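Local coordinates for protein flavin prenyltransferase PAD1, mitochondrial (Aspergillus niger, PDB 6QLG) that probably makes the prenylated FMN cofactor of ferulic acid decarboxylase by joining a dimethylallyl group to the flavin N5 and C6 atoms of FMN, at residues 53-58 and 199-204; 64-69 and 214-219. All blocks are in the same frame, centred on the assembly; numbering follows the deposited sequence. Where two conformers were deposited one is given.

Contact 1 (53-58 and 199-204); sequences AMLGIK and DLIDQS. With DMA (dimethylallyl diphosphate), chain N.
Two helices of the flavoprotein-type Rossmann-like fold cross here. Helix 53-65 follows strand 42-47 and the FMN-binding loop, which holds T51. Helix 197-210 comes near the end of the chain. Their short segments approach to 10.0 Å between axes at a crossing angle of -59°. Packing is therefore confined to a few residues of each.

M54 comes first. Its CG is anti to the backbone N (chi1 -168°), and its CG touches I201 CD1 at 4.1 Å. The two side chains cross at about a right angle. Bends at chi2 and chi3 then carry the sulfur end away from helix 197-210. L55 is buried and meets the other branch of I201. Its CD2 lies 3.7 Å from I201 CG2, and the two chains cross obliquely. I201 is thus the apolar centre of the crossing: its long branch serves M54 and its short branch L55. F190 of the second subunit also packs on I201.

On the same helix as I201, the side chain of Q203 reaches the dimethylallyl diphosphate site, which residues of the third subunit complete. Q203 NE2 gives a weak hydrogen bond to O3B of the diphosphate (3.2 Å).

K58, one turn on from M54, covers I201 with its aliphatic part. K58 CD sits 3.6 Å from I201 CG2, running across it. Its chain bends at chi3 and chi4 and brings the ammonium to D202. E198 forms a second salt bridge with this ammonium, so two carboxylates share one lysine charge. This would be expected to favour the charged form of K58. K58 NZ gives a 2.8 Å hydrogen bond, part of a salt bridge, to D202 OD1 on its syn lone pair.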
ATOM      1  N   ALA B  53      15.123 -28.310  19.419  1.00 22.23           N
ATOM      2  CA  ALA B  53      16.559 -28.433  19.185  1.00 22.09           C
ATOM      3  C   ALA B  53      16.903 -29.711  18.430  1.00 23.69           C
ATOM      4  O   ALA B  53      17.862 -29.728  17.650  1.00 22.33           O
ATOM      5  CB  ALA B  53      17.315 -28.381  20.513  1.00 20.34           C
ATOM      6  N   MET B  54      16.132 -30.784  18.639  1.00 23.42           N
ATOM      7  CA  MET B  54      16.396 -32.037  17.937  1.00 23.97           C
ATOM      8  C   MET B  54      16.269 -31.882  16.426  1.00 27.93           C
ATOM      9  O   MET B  54      16.903 -32.629  15.673  1.00 27.55           O
ATOM     10  CB  MET B  54      15.454 -33.133  18.438  1.00 23.30           C
ATOM     11  CG  MET B  54      15.833 -34.541  17.985  1.00 38.72           C
ATOM     12  SD  MET B  54      17.511 -35.043  18.440  1.00 36.93           S
ATOM     13  CE  MET B  54      17.491 -34.708  20.189  1.00 23.07           C
ATOM     14  N   LEU B  55      15.460 -30.923  15.964  1.00 23.76           N
ATOM     15  CA  LEU B  55      15.372 -30.668  14.528  1.00 24.63           C
ATOM     16  C   LEU B  55      16.723 -30.246  13.962  1.00 21.95           C
ATOM     17  O   LEU B  55      17.141 -30.733  12.904  1.00 23.97           O
ATOM     18  CB  LEU B  55      14.315 -29.599  14.242  1.00 23.50           C
ATOM     19  CG  LEU B  55      12.867 -29.909  14.631  1.00 22.85           C
ATOM     20  CD1 LEU B  55      11.978 -28.699  14.385  1.00 23.98           C
ATOM     21  CD2 LEU B  55      12.351 -31.118  13.871  1.00 26.07           C
ATOM     22  N   GLY B  56      17.424 -29.348  14.655  1.00 21.45           N
ATOM     23  CA  GLY B  56      18.730 -28.921  14.179  1.00 23.63           C
ATOM     24  C   GLY B  56      19.783 -30.006  14.308  1.00 24.30           C
ATOM     25  O   GLY B  56      20.653 -30.147  13.443  1.00 21.04           O
ATOM     26  N   ILE B  57      19.722 -30.786  15.390  1.00 21.22           N
ATOM     27  CA  ILE B  57      20.669 -31.885  15.566  1.00 25.19           C
ATOM     28  C   ILE B  57      20.526 -32.896  14.436  1.00 24.61           C
ATOM     29  O   ILE B  57      21.522 -33.357  13.863  1.00 24.22           O
ATOM     30  CB  ILE B  57      20.476 -32.540  16.947  1.00 27.81           C
ATOM     31  CG1 ILE B  57      20.954 -31.601  18.057  1.00 24.90           C
ATOM     32  CG2 ILE B  57      21.216 -33.868  17.021  1.00 27.05           C
ATOM     33  CD1 ILE B  57      20.387 -31.931  19.422  1.00 26.25           C
ATOM     34  N   LYS B  58      19.287 -33.243  14.082  1.00 22.25           N
ATOM     35  CA  LYS B  58      19.080 -34.229  13.027  1.00 23.95           C
ATOM     36  C   LYS B  58      19.422 -33.673  11.651  1.00 29.03           C
ATOM     37  O   LYS B  58      19.774 -34.440  10.747  1.00 25.23           O
ATOM     38  CB  LYS B  58      17.641 -34.739  13.062  1.00 26.68           C
ATOM     39  CG  LYS B  58      17.330 -35.572  14.295  1.00 30.54           C
ATOM     40  CD  LYS B  58      16.271 -36.616  14.006  1.00 38.81           C
ATOM     41  CE  LYS B  58      16.534 -37.894  14.781  1.00 41.98           C
ATOM     42  NZ  LYS B  58      16.569 -39.078  13.879  1.00 49.93           N
ATOM     43  N   ASP B 199      10.202 -40.578  13.820  1.00 29.51           N
ATOM     44  CA  ASP B 199       9.760 -40.784  12.443  1.00 26.60           C
ATOM     45  C   ASP B 199       9.232 -39.490  11.837  1.00 27.82           C
ATOM     46  O   ASP B 199       9.550 -39.155  10.690  1.00 27.24           O
ATOM     47  CB  ASP B 199       8.679 -41.863  12.387  1.00 29.54           C
ATOM     48  CG  ASP B 199       9.225 -43.252  12.638  1.00 34.99           C
ATOM     49  OD1 ASP B 199      10.448 -43.457  12.476  1.00 31.31           O
ATOM     50  OD2 ASP B 199       8.423 -44.140  12.993  1.00 33.04           O
ATOM     51  N   LEU B 200       8.416 -38.754  12.592  1.00 26.53           N
ATOM     52  CA  LEU B 200       7.894 -37.488  12.091  1.00 26.20           C
ATOM     53  C   LEU B 200       9.009 -36.463  11.924  1.00 26.70           C
ATOM     54  O   LEU B 200       9.025 -35.709  10.944  1.00 27.69           O
ATOM     55  CB  LEU B 200       6.799 -36.976  13.027  1.00 25.50           C
ATOM     56  CG  LEU B 200       5.529 -37.836  13.029  1.00 25.79           C
ATOM     57  CD1 LEU B 200       4.646 -37.552  14.237  1.00 23.25           C
ATOM     58  CD2 LEU B 200       4.744 -37.645  11.735  1.00 25.24           C
ATOM     59  N   ILE B 201       9.966 -36.440  12.858  1.00 26.73           N
ATOM     60  CA  ILE B 201      11.102 -35.531  12.736  1.00 27.00           C
ATOM     61  C   ILE B 201      11.917 -35.857  11.490  1.00 27.74           C
ATOM     62  O   ILE B 201      12.341 -34.956  10.754  1.00 25.90           O
ATOM     63  CB  ILE B 201      11.974 -35.585  14.005  1.00 32.42           C
ATOM     64  CG1 ILE B 201      11.196 -35.077  15.220  1.00 28.04           C
ATOM     65  CG2 ILE B 201      13.236 -34.758  13.819  1.00 32.28           C
ATOM     66  CD1 ILE B 201      12.021 -35.025  16.489  1.00 27.25           C
ATOM     67  N   ASP B 202      12.145 -37.149  11.232  1.00 25.06           N
ATOM     68  CA  ASP B 202      12.935 -37.552  10.072  1.00 25.73           C
ATOM     69  C   ASP B 202      12.294 -37.082   8.772  1.00 23.55           C
ATOM     70  O   ASP B 202      12.992 -36.666   7.840  1.00 27.72           O
ATOM     71  CB  ASP B 202      13.111 -39.072  10.055  1.00 30.08           C
ATOM     72  CG  ASP B 202      14.060 -39.567  11.134  1.00 35.14           C
ATOM     73  OD1 ASP B 202      14.899 -38.773  11.609  1.00 34.74           O
ATOM     74  OD2 ASP B 202      13.961 -40.755  11.508  1.00 36.55           O
ATOM     75  N   GLN B 203      10.965 -37.148   8.688  1.00 22.96           N
ATOM     76  CA  GLN B 203      10.279 -36.670   7.492  1.00 29.15           C
ATOM     77  C   GLN B 203      10.422 -35.158   7.343  1.00 26.02           C
ATOM     78  O   GLN B 203      10.683 -34.661   6.242  1.00 22.61           O
ATOM     79  CB  GLN B 203       8.806 -37.077   7.533  1.00 25.95           C
ATOM     80  CG  GLN B 203       8.069 -36.902   6.214  1.00 27.86           C
ATOM     81  CD  GLN B 203       7.392 -35.546   6.095  1.00 33.34           C
ATOM     82  OE1 GLN B 203       7.414 -34.743   7.028  1.00 27.42           O
ATOM     83  NE2 GLN B 203       6.776 -35.291   4.945  1.00 33.25           N
ATOM     84  N   SER B 204      10.262 -34.413   8.441  1.00 27.22           N
ATOM     85  CA  SER B 204      10.423 -32.962   8.382  1.00 27.44           C
ATOM     86  C   SER B 204      11.832 -32.582   7.948  1.00 26.54           C
ATOM     87  O   SER B 204      12.012 -31.685   7.116  1.00 23.39           O
ATOM     88  CB  SER B 204      10.101 -32.337   9.741  1.00 24.17           C
ATOM     89  OG  SER B 204       8.748 -32.549  10.098  1.00 29.42           O
TER
HETATM   90  C1  DMA N 301       1.220 -33.655   1.527  1.00 51.77           C
HETATM   91  O1  DMA N 301       2.418 -33.199   0.960  1.00 54.58           O
HETATM   92  C2  DMA N 301       0.183 -33.881   0.429  1.00 46.48           C
HETATM   93  C3  DMA N 301      -0.362 -35.068   0.264  1.00 44.96           C
HETATM   94  C4  DMA N 301      -1.393 -35.280  -0.840  1.00 41.22           C
HETATM   95  C5  DMA N 301       0.033 -36.234   1.168  1.00 46.49           C
HETATM   96  PA  DMA N 301       2.791 -31.598   1.103  1.00 60.84           P
HETATM   97  O1A DMA N 301       1.615 -30.862   1.706  1.00 49.40           O
HETATM   98  O2A DMA N 301       3.110 -31.025  -0.255  1.00 47.34           O
HETATM   99  O3A DMA N 301       4.107 -31.416   2.076  1.00 56.86           O
HETATM  100  PB  DMA N 301       4.491 -32.466   3.284  1.00 52.80           P
HETATM  101  O1B DMA N 301       3.225 -33.024   3.883  1.00 52.71           O
HETATM  102  O2B DMA N 301       5.260 -31.740   4.363  1.00 56.09           O
HETATM  103  O3B DMA N 301       5.329 -33.586   2.715  1.00 53.25           O

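Contact 2 (64-69 and 214-219); sequences RRLNVE and LDTGDF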
ATOM      1  N   ARG B  64      25.755 -34.444   7.244  1.00 26.25           N
ATOM      2  CA  ARG B  64      27.004 -35.196   7.306  1.00 34.98           C
ATOM      3  C   ARG B  64      26.900 -36.479   6.489  1.00 31.99           C
ATOM      4  O   ARG B  64      27.817 -36.829   5.737  1.00 37.04           O
ATOM      5  CB  ARG B  64      27.354 -35.506   8.762  1.00 30.63           C
ATOM      6  CG  ARG B  64      28.426 -36.573   8.941  1.00 39.18           C
ATOM      7  CD  ARG B  64      29.247 -36.317  10.193  1.00 32.70           C
ATOM      8  NE  ARG B  64      30.022 -35.086  10.079  1.00 41.13           N
ATOM      9  CZ  ARG B  64      30.732 -34.554  11.069  1.00 49.25           C
ATOM     10  NH1 ARG B  64      31.407 -33.429  10.869  1.00 46.34           N
ATOM     11  NH2 ARG B  64      30.768 -35.142  12.258  1.00 47.26           N
ATOM     12  N   ARG B  65      25.772 -37.183   6.617  1.00 35.38           N
ATOM     13  CA  ARG B  65      25.534 -38.385   5.825  1.00 37.97           C
ATOM     14  C   ARG B  65      25.596 -38.099   4.329  1.00 42.23           C
ATOM     15  O   ARG B  65      25.985 -38.972   3.546  1.00 38.75           O
ATOM     16  CB  ARG B  65      24.173 -38.977   6.195  1.00 39.41           C
ATOM     17  CG  ARG B  65      24.071 -40.486   6.091  1.00 49.99           C
ATOM     18  CD  ARG B  65      23.074 -41.022   7.112  1.00 55.03           C
ATOM     19  NE  ARG B  65      23.619 -41.002   8.468  1.00 70.95           N
ATOM     20  CZ  ARG B  65      22.912 -41.252   9.567  1.00 65.93           C
ATOM     21  NH1 ARG B  65      21.620 -41.535   9.479  1.00 50.43           N
ATOM     22  NH2 ARG B  65      23.499 -41.214  10.757  1.00 62.53           N
ATOM     23  N   LEU B  66      25.225 -36.887   3.916  1.00 36.66           N
ATOM     24  CA  LEU B  66      25.184 -36.508   2.510  1.00 30.56           C
ATOM     25  C   LEU B  66      26.474 -35.853   2.029  1.00 33.96           C
ATOM     26  O   LEU B  66      26.488 -35.280   0.934  1.00 36.02           O
ATOM     27  CB  LEU B  66      24.001 -35.569   2.255  1.00 31.84           C
ATOM     28  CG  LEU B  66      22.617 -36.219   2.309  1.00 36.09           C
ATOM     29  CD1 LEU B  66      21.550 -35.199   2.668  1.00 32.48           C
ATOM     30  CD2 LEU B  66      22.296 -36.895   0.985  1.00 36.44           C
ATOM     31  N   ASN B  67      27.548 -35.923   2.821  1.00 35.47           N
ATOM     32  CA  ASN B  67      28.848 -35.356   2.452  1.00 37.60           C
ATOM     33  C   ASN B  67      28.758 -33.853   2.191  1.00 38.79           C
ATOM     34  O   ASN B  67      29.393 -33.322   1.277  1.00 36.46           O
ATOM     35  CB  ASN B  67      29.450 -36.081   1.245  1.00 39.64           C
ATOM     36  CG  ASN B  67      30.958 -35.942   1.177  1.00 40.08           C
ATOM     37  OD1 ASN B  67      31.639 -35.937   2.203  1.00 48.21           O
ATOM     38  ND2 ASN B  67      31.487 -35.818  -0.034  1.00 42.23           N
ATOM     39  N   VAL B  68      27.967 -33.158   3.002  1.00 34.37           N
ATOM     40  CA  VAL B  68      27.865 -31.705   2.952  1.00 32.99           C
ATOM     41  C   VAL B  68      28.738 -31.125   4.056  1.00 27.57           C
ATOM     42  O   VAL B  68      28.661 -31.563   5.211  1.00 32.60           O
ATOM     43  CB  VAL B  68      26.406 -31.241   3.098  1.00 30.88           C
ATOM     44  CG1 VAL B  68      26.345 -29.749   3.392  1.00 28.82           C
ATOM     45  CG2 VAL B  68      25.615 -31.573   1.841  1.00 35.83           C
ATOM     46  N   GLU B  69      29.576 -30.153   3.704  1.00 29.53           N
ATOM     47  CA  GLU B  69      30.407 -29.464   4.687  1.00 30.76           C
ATOM     48  C   GLU B  69      29.534 -28.482   5.460  1.00 31.97           C
ATOM     49  O   GLU B  69      29.037 -27.504   4.894  1.00 31.14           O
ATOM     50  CB  GLU B  69      31.569 -28.752   4.000  1.00 31.15           C
ATOM     51  CG  GLU B  69      32.444 -27.944   4.947  1.00 31.09           C
ATOM     52  CD  GLU B  69      33.503 -27.142   4.217  1.00 35.96           C
ATOM     53  OE1 GLU B  69      34.215 -27.724   3.372  1.00 42.92           O
ATOM     54  OE2 GLU B  69      33.621 -25.929   4.485  1.00 39.76           O
ATOM     55  N   LEU B 214      18.519 -31.834  -1.935  1.00 35.29           N
ATOM     56  CA  LEU B 214      19.188 -32.933  -1.256  1.00 32.65           C
ATOM     57  C   LEU B 214      18.152 -33.981  -0.877  1.00 36.91           C
ATOM     58  O   LEU B 214      17.069 -33.647  -0.386  1.00 29.94           O
ATOM     59  CB  LEU B 214      19.932 -32.453  -0.004  1.00 30.95           C
ATOM     60  CG  LEU B 214      21.176 -31.596  -0.239  1.00 35.00           C
ATOM     61  CD1 LEU B 214      21.571 -30.874   1.039  1.00 30.13           C
ATOM     62  CD2 LEU B 214      22.329 -32.447  -0.760  1.00 34.10           C
ATOM     63  N   ASP B 215      18.490 -35.247  -1.105  1.00 33.40           N
ATOM     64  CA  ASP B 215      17.588 -36.372  -0.871  1.00 35.59           C
ATOM     65  C   ASP B 215      18.200 -37.250   0.215  1.00 36.37           C
ATOM     66  O   ASP B 215      19.147 -37.999  -0.044  1.00 32.96           O
ATOM     67  CB  ASP B 215      17.356 -37.155  -2.162  1.00 39.93           C
ATOM     68  CG  ASP B 215      16.325 -38.262  -2.006  1.00 38.36           C
ATOM     69  OD1 ASP B 215      15.731 -38.393  -0.915  1.00 37.69           O
ATOM     70  OD2 ASP B 215      16.106 -39.003  -2.987  1.00 45.86           O
ATOM     71  N   THR B 216      17.660 -37.161   1.435  1.00 35.75           N
ATOM     72  CA  THR B 216      18.148 -38.016   2.512  1.00 33.57           C
ATOM     73  C   THR B 216      17.842 -39.486   2.262  1.00 38.26           C
ATOM     74  O   THR B 216      18.536 -40.349   2.810  1.00 39.96           O
ATOM     75  CB  THR B 216      17.542 -37.602   3.857  1.00 33.82           C
ATOM     76  OG1 THR B 216      16.121 -37.790   3.825  1.00 32.46           O
ATOM     77  CG2 THR B 216      17.859 -36.145   4.171  1.00 32.38           C
ATOM     78  N   GLY B 217      16.822 -39.787   1.459  1.00 34.91           N
ATOM     79  CA  GLY B 217      16.396 -41.160   1.261  1.00 37.48           C
ATOM     80  C   GLY B 217      15.996 -41.870   2.531  1.00 37.47           C
ATOM     81  O   GLY B 217      15.991 -43.103   2.568  1.00 46.00           O
ATOM     82  N   ASP B 218      15.656 -41.128   3.584  0.53 39.47           N
ATOM     83  CA  ASP B 218      15.357 -41.714   4.885  0.53 39.30           C
ATOM     84  C   ASP B 218      13.930 -41.410   5.325  0.53 38.52           C
ATOM     85  O   ASP B 218      13.634 -41.379   6.521  0.53 41.98           O
ATOM     86  CB  ASP B 218      16.364 -41.236   5.932  0.53 41.09           C
ATOM     87  CG  ASP B 218      17.704 -41.940   5.813  0.53 43.87           C
ATOM     88  OD1 ASP B 218      17.741 -43.060   5.260  0.53 41.23           O
ATOM     89  OD2 ASP B 218      18.722 -41.376   6.268  0.53 44.61           O
ATOM     90  N   PHE B 219      13.034 -41.187   4.367  1.00 38.61           N
ATOM     91  CA  PHE B 219      11.622 -41.001   4.665  1.00 40.35           C
ATOM     92  C   PHE B 219      10.819 -41.349   3.420  1.00 36.36           C
ATOM     93  O   PHE B 219      11.320 -41.278   2.296  1.00 42.42           O
ATOM     94  CB  PHE B 219      11.316 -39.571   5.136  1.00 36.63           C
ATOM     95  CG  PHE B 219      11.325 -38.551   4.034  1.00 33.20           C
ATOM     96  CD1 PHE B 219      12.519 -38.033   3.561  1.00 36.50           C
ATOM     97  CD2 PHE B 219      10.139 -38.107   3.473  1.00 35.19           C
ATOM     98  CE1 PHE B 219      12.530 -37.093   2.546  1.00 35.04           C
ATOM     99  CE2 PHE B 219      10.144 -37.169   2.458  1.00 33.37           C
ATOM    100  CZ  PHE B 219      11.342 -36.660   1.996  1.00 30.45           C
TER
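L214 lies in the loop after helix 197-210 and is buried. Its CB lies 4.2 Å from L66 CD1, with the two leucine chains crossing obliquely. Its far end turns to V68: L214 CD1 and V68 CG2 meet tip to tip at 4.2 Å. I43 of strand 42-47 and L63 of helix 53-65 pack against both L214 and V68, so this end of the contact joins the core.

D215 turns its side chain away from 64-69 and offers its backbone instead. L66 CD2 rests 3.5 Å from D215 O. The carboxylate folds back on its own loop, where D215 OD1 accepts from G217 N at 3.0 Å. This N-H comes from above the carboxylate plane, 54° out of it. The same oxygen has a salt bridge to R221, so it is gripped twice.

T216 presents its methyl. T216 CG2 lies 4.1 Å from L66 CD1, which thus sits against both L214 and T216. T216 OG1 takes the crowded position between backbone N and carbonyl carbon (chi1 64°). From there it accepts a weak hydrogen bond from D218 N.

D218 ends the contact near the guanidinium of R65. D218 OD2 stands at the edge of that group, near its plane, but is 4.3 Å from R65 NH1. The opposite charges probably attract without forming a salt bridge.

On the other side, helix 53-65 stops in a Schellman motif. N67, with positive phi, is its C-prime residue; N67 N bonds R64 O and V68 N bonds L63 O. The arrangement is a Schellman-capped helix end, leading into strand 69-74, packed against a loop turned by an Asx turn at D215.

Overall arrangement
Contact 1 and contact 2 share helix 53-65: the first uses its opening turns, the second its C-terminal end and the turn into strand 69-74. Their centres are 13 Å apart. Along the chain the order is 53-58, 64-69, 199-204, 214-219, so the two connections cross. Helix 197-210 crosses the start of helix 53-65, and the loop after it reaches the other end of that helix. The contacts also touch directly, where Q203 CG packs on F219 CD2 at 3.6 Å. Q203 belongs to the dimethylallyl diphosphate pocket. Both contacts join the C-terminal part of the chain to the helix after the first strand or the turn that ends it.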